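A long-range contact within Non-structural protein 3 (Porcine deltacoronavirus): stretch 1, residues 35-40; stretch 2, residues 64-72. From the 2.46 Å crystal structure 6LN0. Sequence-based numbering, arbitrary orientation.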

# COMPACT_ATOMS: atom_id res chain seq x y z
N ALA A 35 -38.61 24.95 4.24
CA ALA A 35 -39.91 25.55 4.41
C ALA A 35 -40.99 24.58 3.98
O ALA A 35 -40.72 23.53 3.40
CB ALA A 35 -40.03 26.86 3.61
N ASN A 36 -42.24 24.95 4.28
CA ASN A 36 -43.39 24.26 3.73
C ASN A 36 -43.96 25.10 2.59
O ASN A 36 -43.62 26.27 2.44
CB ASN A 36 -44.45 24.02 4.80
CG ASN A 36 -44.97 25.31 5.40
OD1 ASN A 36 -45.74 26.04 4.77
ND2 ASN A 36 -44.56 25.60 6.64
N ALA A 37 -44.81 24.48 1.78
CA ALA A 37 -45.34 25.17 0.61
C ALA A 37 -46.08 26.45 0.96
O ALA A 37 -46.19 27.34 0.10
CB ALA A 37 -46.28 24.25 -0.18
N GLN A 38 -46.57 26.59 2.20
CA GLN A 38 -47.30 27.77 2.64
C GLN A 38 -46.42 28.78 3.36
O GLN A 38 -46.94 29.77 3.88
CB GLN A 38 -48.47 27.38 3.54
CG GLN A 38 -49.77 27.20 2.80
CD GLN A 38 -49.82 25.85 2.11
OE1 GLN A 38 -49.08 24.92 2.47
NE2 GLN A 38 -50.70 25.73 1.11
N LEU A 39 -45.11 28.53 3.43
CA LEU A 39 -44.14 29.47 4.02
C LEU A 39 -44.62 30.00 5.37
O LEU A 39 -44.27 31.10 5.79
CB LEU A 39 -43.84 30.63 3.06
CG LEU A 39 -43.48 30.18 1.65
CD1 LEU A 39 -43.77 31.27 0.62
CD2 LEU A 39 -42.03 29.70 1.58
N THR A 40 -45.41 29.20 6.07
CA THR A 40 -45.87 29.59 7.39
C THR A 40 -44.71 29.87 8.34
O THR A 40 -44.91 30.54 9.35
CB THR A 40 -46.77 28.49 7.96
OG1 THR A 40 -45.96 27.40 8.42
CG2 THR A 40 -47.71 27.97 6.90
N VAL A 64 -47.25 35.52 -1.58
CA VAL A 64 -46.94 34.56 -2.64
C VAL A 64 -47.39 33.15 -2.29
O VAL A 64 -47.45 32.29 -3.19
CB VAL A 64 -45.44 34.69 -3.00
CG1 VAL A 64 -45.18 36.11 -3.48
CG2 VAL A 64 -44.52 34.38 -1.83
N ALA A 65 -47.73 32.90 -1.03
CA ALA A 65 -48.85 32.02 -0.68
C ALA A 65 -48.41 30.57 -0.89
O ALA A 65 -47.49 30.16 -0.17
CB ALA A 65 -50.10 32.49 -1.44
N PRO A 66 -48.96 29.72 -1.78
CA PRO A 66 -48.30 28.42 -1.90
C PRO A 66 -47.21 28.46 -2.97
O PRO A 66 -47.39 29.05 -4.04
CB PRO A 66 -49.45 27.49 -2.31
CG PRO A 66 -50.28 28.32 -3.18
CD PRO A 66 -50.18 29.74 -2.63
N ILE A 67 -46.07 27.85 -2.66
CA ILE A 67 -44.95 27.76 -3.60
C ILE A 67 -44.78 26.31 -4.03
O ILE A 67 -44.76 25.39 -3.20
CB ILE A 67 -43.63 28.30 -3.02
CG1 ILE A 67 -43.20 27.54 -1.77
CG2 ILE A 67 -43.73 29.79 -2.78
CD1 ILE A 67 -41.71 27.69 -1.45
N SER A 68 -44.62 26.12 -5.34
CA SER A 68 -44.39 24.81 -5.94
C SER A 68 -42.90 24.47 -6.07
O SER A 68 -42.48 23.36 -5.72
CB SER A 68 -45.07 24.77 -7.31
OG SER A 68 -44.31 23.96 -8.18
N GLY A 69 -42.09 25.40 -6.57
CA GLY A 69 -40.67 25.19 -6.65
C GLY A 69 -39.94 26.17 -5.75
O GLY A 69 -40.57 26.98 -5.06
N PRO A 70 -38.61 26.13 -5.76
CA PRO A 70 -37.83 27.03 -4.90
C PRO A 70 -38.11 28.48 -5.23
O PRO A 70 -38.33 28.84 -6.38
CB PRO A 70 -36.37 26.67 -5.20
CG PRO A 70 -36.43 25.37 -5.97
CD PRO A 70 -37.75 25.39 -6.69
N LEU A 71 -38.11 29.31 -4.19
CA LEU A 71 -38.37 30.74 -4.30
C LEU A 71 -37.18 31.51 -3.75
O LEU A 71 -36.68 31.20 -2.67
CB LEU A 71 -39.65 31.10 -3.54
CG LEU A 71 -39.76 32.53 -3.02
CD1 LEU A 71 -39.91 33.45 -4.21
CD2 LEU A 71 -40.96 32.69 -2.07
N THR A 72 -36.73 32.53 -4.48
CA THR A 72 -35.71 33.41 -3.93
C THR A 72 -36.36 34.68 -3.41
O THR A 72 -37.28 35.22 -4.02
CB THR A 72 -34.62 33.79 -4.93
OG1 THR A 72 -34.06 32.60 -5.48
CG2 THR A 72 -33.52 34.56 -4.21

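The contact joins a tight turn to a segment that runs from the end of a helix through a loop into a strand, burying 293 Å² in total, and combines a single hydrogen bond with a small apolar cluster. Asn36 to Leu39 form a type I β turn, closed by the backbone hydrogen bond from Leu39 N to Asn36 O (2.9 Å). Asn36 braces the turn from within: its side chain donates from ND2 to Thr40 OG1 (2.9 Å) while OD1 receives a weak hydrogen bond from Gln38 N (2.8 Å).

The polar link is made by the turn's backbone. Ala37 O accepts a hydrogen bond from Ile67 N (2.8 Å, 155°), and the same oxygen receives a CA-H...O contact from Pro66 CA (3.1 Å). It thus sits in a shallow notch of the opposing chain, one whose wall also includes Ala65 O, 3.1 Å from Ala37 O; these two acceptors cannot bond to each other. Pro66, which has no amide hydrogen, contributes its CA-H, while Ile67 supplies the N-H. The backbones come close here, with Ala37 CA 5.0 Å from Ile67 CA.

Leu39 is the main bump. Its CA-to-CB bond points toward the second stretch, and the side chain is buried in a hollow lined by the side chains of Val64, Ile67 and Leu71, with Ala65 O also 4.0 Å from Leu39 CD1. Ile67 meets both methyls of Leu39, its CD1 lying 3.7 Å from Leu39 CD2 and its CG2 3.7 Å from Leu39 CD1; Leu39 CD1 also lies 4.0 Å from Val64 CG2 and 4.1 Å from Leu71 CD2. The forked end of leucine lets it fill the hollow with two methyls. At the exposed margin, the Gln38 side chain bends back, bringing NE2 to 4.0 Å from Pro66 CB.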